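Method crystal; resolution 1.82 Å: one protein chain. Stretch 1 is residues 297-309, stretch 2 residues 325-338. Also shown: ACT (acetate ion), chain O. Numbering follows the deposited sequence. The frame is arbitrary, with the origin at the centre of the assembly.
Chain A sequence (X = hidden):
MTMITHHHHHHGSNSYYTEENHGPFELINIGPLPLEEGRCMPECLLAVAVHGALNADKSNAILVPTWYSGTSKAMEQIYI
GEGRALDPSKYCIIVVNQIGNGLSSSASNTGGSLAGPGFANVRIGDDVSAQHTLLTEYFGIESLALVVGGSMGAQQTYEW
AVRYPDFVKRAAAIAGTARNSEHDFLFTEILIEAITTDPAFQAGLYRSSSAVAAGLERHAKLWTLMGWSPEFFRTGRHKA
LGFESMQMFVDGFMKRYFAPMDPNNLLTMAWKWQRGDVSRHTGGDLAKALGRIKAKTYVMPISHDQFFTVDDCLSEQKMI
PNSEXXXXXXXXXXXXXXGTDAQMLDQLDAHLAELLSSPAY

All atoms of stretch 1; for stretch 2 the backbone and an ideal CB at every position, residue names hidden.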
# COMPACT_ATOMS: atom_id res chain seq x y z
N THR A 297 -2.41 -29.89 -1.60
CA THR A 297 -2.25 -28.49 -1.19
C THR A 297 -3.29 -27.52 -1.77
O THR A 297 -3.52 -27.52 -2.98
CB THR A 297 -0.84 -27.98 -1.61
OG1 THR A 297 0.15 -28.86 -1.08
CG2 THR A 297 -0.59 -26.56 -1.10
N TYR A 298 -3.92 -26.73 -0.90
CA TYR A 298 -4.79 -25.62 -1.30
C TYR A 298 -4.03 -24.30 -1.11
O TYR A 298 -3.53 -23.99 -0.02
CB TYR A 298 -6.08 -25.57 -0.45
CG TYR A 298 -7.13 -26.60 -0.81
CD1 TYR A 298 -6.88 -27.60 -1.74
CD2 TYR A 298 -8.38 -26.58 -0.18
CE1 TYR A 298 -7.86 -28.56 -2.04
CE2 TYR A 298 -9.36 -27.53 -0.48
CZ TYR A 298 -9.09 -28.50 -1.40
OH TYR A 298 -10.05 -29.43 -1.69
N VAL A 299 -3.94 -23.52 -2.20
CA VAL A 299 -3.31 -22.21 -2.18
C VAL A 299 -4.44 -21.19 -2.14
O VAL A 299 -5.28 -21.17 -3.06
CB VAL A 299 -2.42 -21.99 -3.43
CG1 VAL A 299 -1.80 -20.55 -3.42
CG2 VAL A 299 -1.34 -23.08 -3.54
N MET A 300 -4.50 -20.43 -1.06
CA MET A 300 -5.69 -19.61 -0.77
C MET A 300 -5.34 -18.16 -0.44
O MET A 300 -5.39 -17.75 0.71
CB MET A 300 -6.50 -20.26 0.39
CG MET A 300 -6.89 -21.74 0.05
SD MET A 300 -7.88 -22.48 1.36
CE MET A 300 -9.35 -21.54 1.25
N PRO A 301 -5.01 -17.38 -1.48
CA PRO A 301 -4.85 -15.95 -1.22
C PRO A 301 -6.20 -15.30 -0.87
O PRO A 301 -7.23 -15.89 -1.18
CB PRO A 301 -4.34 -15.41 -2.56
CG PRO A 301 -4.97 -16.36 -3.61
CD PRO A 301 -4.88 -17.73 -2.91
N ILE A 302 -6.17 -14.12 -0.27
CA ILE A 302 -7.38 -13.35 -0.01
C ILE A 302 -7.49 -12.37 -1.17
O ILE A 302 -6.49 -11.76 -1.53
CB ILE A 302 -7.31 -12.65 1.36
CG1 ILE A 302 -7.38 -13.74 2.47
CG2 ILE A 302 -8.42 -11.55 1.50
CD1 ILE A 302 -7.05 -13.25 3.88
N SER A 303 -8.68 -12.28 -1.76
CA SER A 303 -8.86 -11.57 -3.02
C SER A 303 -8.30 -10.14 -3.02
O SER A 303 -7.67 -9.71 -4.02
CB SER A 303 -10.37 -11.55 -3.42
OG SER A 303 -11.15 -10.89 -2.42
N HIS A 304 -8.51 -9.40 -1.93
CA HIS A 304 -8.14 -7.98 -1.90
C HIS A 304 -6.87 -7.74 -1.05
O HIS A 304 -6.60 -6.61 -0.64
CB HIS A 304 -9.32 -7.12 -1.39
CG HIS A 304 -10.45 -7.01 -2.36
ND1 HIS A 304 -11.20 -8.10 -2.79
CD2 HIS A 304 -10.94 -5.94 -3.05
CE1 HIS A 304 -12.11 -7.70 -3.65
NE2 HIS A 304 -11.98 -6.38 -3.83
N ASP A 305 -6.11 -8.79 -0.79
CA ASP A 305 -4.80 -8.66 -0.11
C ASP A 305 -3.88 -7.76 -0.94
O ASP A 305 -3.62 -8.03 -2.11
CB ASP A 305 -4.18 -10.07 0.11
CG ASP A 305 -3.00 -10.08 1.07
OD1 ASP A 305 -2.18 -9.12 1.05
OD2 ASP A 305 -2.91 -11.06 1.86
N GLN A 306 -3.38 -6.68 -0.34
CA GLN A 306 -2.53 -5.73 -1.01
C GLN A 306 -1.08 -6.15 -1.19
O GLN A 306 -0.36 -5.51 -1.96
CB GLN A 306 -2.56 -4.40 -0.26
CG GLN A 306 -3.97 -3.87 -0.06
CD GLN A 306 -4.68 -3.60 -1.37
OE1 GLN A 306 -4.14 -2.92 -2.24
NE2 GLN A 306 -5.90 -4.14 -1.51
N PHE A 307 -0.61 -7.16 -0.45
CA PHE A 307 0.82 -7.47 -0.57
C PHE A 307 1.16 -8.94 -0.74
O PHE A 307 2.25 -9.25 -1.23
CB PHE A 307 1.61 -6.85 0.61
CG PHE A 307 1.18 -7.29 1.96
CD1 PHE A 307 1.83 -8.35 2.59
CD2 PHE A 307 0.19 -6.62 2.64
CE1 PHE A 307 1.45 -8.76 3.85
CE2 PHE A 307 -0.20 -7.02 3.90
CZ PHE A 307 0.44 -8.09 4.51
N PHE A 308 0.24 -9.85 -0.41
CA PHE A 308 0.39 -11.23 -0.86
C PHE A 308 -0.72 -11.42 -1.90
O PHE A 308 -1.81 -11.84 -1.55
CB PHE A 308 0.24 -12.23 0.30
CG PHE A 308 1.47 -12.39 1.16
CD1 PHE A 308 2.67 -12.82 0.61
CD2 PHE A 308 1.40 -12.17 2.53
CE1 PHE A 308 3.81 -13.00 1.41
CE2 PHE A 308 2.53 -12.36 3.35
CZ PHE A 308 3.72 -12.78 2.79
N THR A 309 -0.49 -11.06 -3.16
CA THR A 309 -1.60 -10.93 -4.10
C THR A 309 -2.07 -12.25 -4.68
O THR A 309 -1.37 -13.26 -4.62
CB THR A 309 -1.25 -10.01 -5.26
OG1 THR A 309 -0.33 -10.68 -6.13
CG2 THR A 309 -0.60 -8.72 -4.70
N UNK A 325 -6.07 -24.05 -6.66
CA UNK A 325 -6.08 -22.62 -6.38
C UNK A 325 -7.48 -22.22 -5.92
O UNK A 325 -8.46 -22.37 -6.66
CB UNK A 325 -5.66 -21.81 -7.61
N UNK A 326 -7.59 -21.83 -4.65
CA UNK A 326 -8.88 -21.49 -4.06
C UNK A 326 -8.85 -20.14 -3.32
O UNK A 326 -8.77 -20.11 -2.11
CB UNK A 326 -9.31 -22.60 -3.10
N UNK A 327 -8.93 -19.05 -4.07
CA UNK A 327 -8.87 -17.73 -3.41
C UNK A 327 -10.07 -17.55 -2.46
O UNK A 327 -11.18 -18.00 -2.80
CB UNK A 327 -8.85 -16.61 -4.45
N UNK A 328 -9.83 -16.86 -1.35
CA UNK A 328 -10.88 -16.46 -0.42
C UNK A 328 -11.39 -15.09 -0.85
O UNK A 328 -10.59 -14.17 -1.02
CB UNK A 328 -10.37 -16.43 1.02
N UNK A 329 -12.70 -14.93 -0.99
CA UNK A 329 -13.23 -13.66 -1.51
C UNK A 329 -13.50 -12.78 -0.30
O UNK A 329 -14.40 -13.08 0.49
CB UNK A 329 -14.49 -13.86 -2.35
N UNK A 330 -12.72 -11.71 -0.14
CA UNK A 330 -12.96 -10.80 0.96
C UNK A 330 -12.35 -9.43 0.69
O UNK A 330 -11.15 -9.33 0.45
CB UNK A 330 -12.40 -11.38 2.26
N UNK A 331 -13.17 -8.39 0.76
CA UNK A 331 -12.62 -7.04 0.61
C UNK A 331 -11.85 -6.62 1.87
O UNK A 331 -11.25 -5.53 1.89
CB UNK A 331 -13.74 -6.04 0.32
N UNK A 332 -11.85 -7.45 2.92
CA UNK A 332 -11.10 -7.09 4.13
C UNK A 332 -9.60 -7.26 3.88
O UNK A 332 -8.78 -6.78 4.65
CB UNK A 332 -11.54 -7.94 5.32
N UNK A 333 -9.23 -7.93 2.80
CA UNK A 333 -7.82 -7.98 2.45
C UNK A 333 -7.02 -8.79 3.46
O UNK A 333 -7.55 -9.67 4.17
CB UNK A 333 -7.25 -6.56 2.35
N UNK A 334 -5.75 -8.43 3.59
CA UNK A 334 -4.87 -9.27 4.39
C UNK A 334 -5.35 -9.51 5.82
O UNK A 334 -5.34 -10.66 6.34
CB UNK A 334 -3.48 -8.64 4.43
N UNK A 335 -5.79 -8.44 6.48
CA UNK A 335 -6.13 -8.58 7.90
C UNK A 335 -7.54 -9.14 8.11
O UNK A 335 -8.00 -9.26 9.25
CB UNK A 335 -6.01 -7.23 8.60
N UNK A 336 -8.19 -9.57 7.02
CA UNK A 336 -9.31 -10.50 7.13
C UNK A 336 -8.86 -11.77 7.86
O UNK A 336 -9.68 -12.52 8.36
CB UNK A 336 -9.87 -10.84 5.75
N UNK A 337 -7.54 -11.99 7.98
CA UNK A 337 -7.06 -13.11 8.79
C UNK A 337 -7.47 -12.96 10.26
O UNK A 337 -7.55 -13.95 10.98
CB UNK A 337 -5.54 -13.22 8.68
N UNK A 338 -7.72 -11.73 10.69
CA UNK A 338 -8.08 -11.45 12.07
C UNK A 338 -9.54 -11.85 12.40
O UNK A 338 -10.00 -11.68 13.53
CB UNK A 338 -7.87 -9.96 12.35
C ACT O . 0.97 -11.70 9.12
O ACT O . 0.93 -11.11 8.00
OXT ACT O . 1.79 -12.67 9.24
CH3 ACT O . 0.06 -11.28 10.22

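Position 325 pairs in parallel register with Val-299, its ideal CB on the sheet face that carries the Val-299 side chain. Val-299 and Pro-301 offer a greasy surface, suiting a β-branched, large aliphatic or aromatic residue. It is Phe-325, whose CE1 reaches Pro-301 CG at 3.6 Å.

At 326 the backbone N donates to Val-299 O (2.9 Å). The CB lies 4.1 Å from Met-300 CG, and a long side chain could run across the Tyr-298 ring; Arg, Lys, Met or an aromatic would serve. Arg-326 lays its guanidinium flat on Tyr-298, planes at 11°, and its CD sits 3.6 Å from the ring centroid.

Position 327 points away overall, although its CB is 3.7 Å from Pro-301 O. With phi at -63° and no hydrogen bond from its N to stretch 1, proline fits, as would many small residues. It is Pro-327.

At 328 the N donates to Pro-301 O and the O accepts from Ser-303 N, both at 2.8 Å. The CB points toward stretch 1, near Ile-302 and Met-300; Leu, Ile or Met would suit. Leu-328 brings CD2 to 3.4 Å from Met-300 CE and CD1 to 4.2 Å from Ile-302 CG1.

Position 329 points away, leaving the choice wide; Arg-329 is exposed.

At 330 the N donates to Ser-303 OG (2.9 Å), and the CB is 4.1 Å from Ile-302 CG2. A small residue is plausible, and a side-chain acceptor could take an NH within the following turn. Ser-330 OG accepts from the N of 332 at 3.0 Å.

The CB at 331 is 4.4 Å from His-304 CG, inviting an aliphatic group over the imidazole. Ile-331 sets CG2 3.8 Å from that ring's centroid.

Position 332 points away and is little constrained by stretch 1; it is Asp-332.

At 333 phi is 67°, and a CB would sit 3.1 Å from His-304 O. Both favour Gly-333.

The CB of 334 lies 3.6 Å from Asp-305 OD2, so a short-reach donor such as His, Asn or Ser would suit, and a flat ring would also pack against Phe-307. His-334 ND1 donates to Asp-305 OD2 (2.6 Å), Phe-307 CZ lies over its ring, and NE2 binds acetate O at 2.7 Å.

Position 335 points away, so stretch 1 sets no preference; it is Leu-335. At 336 a CB would be crowded by the 333 O at 3.0 Å, consistent with Gly-336. The CB of 337 lies 5.0 Å from Ile-302 CD1, so an aliphatic could reach back; Leu-337 CG comes within 4.1 Å of Ile-302 CD1. Position 338, Phe-338, is out of reach.

Stretch 2 325-338: FRPLRSIDGHLGLF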
# COMPACT_ATOMS: atom_id res chain seq x y z
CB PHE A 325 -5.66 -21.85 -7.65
CG PHE A 325 -5.44 -20.38 -7.43
CD1 PHE A 325 -4.43 -19.94 -6.59
CD2 PHE A 325 -6.22 -19.43 -8.11
CE1 PHE A 325 -4.19 -18.57 -6.40
CE2 PHE A 325 -5.99 -18.04 -7.92
CZ PHE A 325 -4.98 -17.63 -7.04
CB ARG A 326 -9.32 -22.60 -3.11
CG ARG A 326 -9.77 -23.86 -3.89
CD ARG A 326 -9.90 -25.06 -3.03
NE ARG A 326 -10.41 -26.23 -3.77
CZ ARG A 326 -11.52 -26.89 -3.47
NH1 ARG A 326 -12.26 -26.48 -2.46
NH2 ARG A 326 -11.89 -27.95 -4.17
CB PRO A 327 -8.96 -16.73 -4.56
CG PRO A 327 -8.70 -17.51 -5.80
CD PRO A 327 -9.16 -18.93 -5.52
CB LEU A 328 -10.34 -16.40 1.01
CG LEU A 328 -9.87 -17.76 1.52
CD1 LEU A 328 -9.17 -17.55 2.84
CD2 LEU A 328 -11.09 -18.67 1.72
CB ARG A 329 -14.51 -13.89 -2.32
CG ARG A 329 -14.29 -14.69 -3.59
CD ARG A 329 -15.56 -15.26 -4.20
NE ARG A 329 -15.18 -15.93 -5.44
CZ ARG A 329 -15.49 -15.52 -6.67
NH1 ARG A 329 -16.28 -14.47 -6.85
NH2 ARG A 329 -15.04 -16.19 -7.72
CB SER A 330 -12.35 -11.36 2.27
OG SER A 330 -12.52 -10.39 3.30
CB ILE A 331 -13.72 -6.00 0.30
CG1 ILE A 331 -14.70 -5.89 1.47
CG2 ILE A 331 -14.45 -6.34 -1.03
CD1 ILE A 331 -15.65 -4.74 1.36
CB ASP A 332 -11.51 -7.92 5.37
CG ASP A 332 -12.88 -7.54 5.91
OD1 ASP A 332 -13.72 -6.97 5.16
OD2 ASP A 332 -13.16 -7.83 7.09
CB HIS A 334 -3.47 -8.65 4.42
CG HIS A 334 -2.45 -9.57 4.98
ND1 HIS A 334 -1.93 -10.63 4.26
CD2 HIS A 334 -1.87 -9.63 6.21
CE1 HIS A 334 -1.04 -11.28 5.01
NE2 HIS A 334 -0.99 -10.69 6.20
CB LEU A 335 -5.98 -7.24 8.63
CG LEU A 335 -4.51 -6.83 8.75
CD1 LEU A 335 -4.37 -5.43 9.38
CD2 LEU A 335 -3.72 -7.89 9.54
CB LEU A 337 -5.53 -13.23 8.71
CG LEU A 337 -4.94 -13.76 7.40
CD1 LEU A 337 -3.42 -13.55 7.40
CD2 LEU A 337 -5.30 -15.24 7.19
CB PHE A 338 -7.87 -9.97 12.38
CG PHE A 338 -6.43 -9.59 12.63
CD1 PHE A 338 -5.40 -10.53 12.43
CD2 PHE A 338 -6.10 -8.32 13.08
CE1 PHE A 338 -4.05 -10.20 12.67
CE2 PHE A 338 -4.76 -7.98 13.35
CZ PHE A 338 -3.74 -8.91 13.14
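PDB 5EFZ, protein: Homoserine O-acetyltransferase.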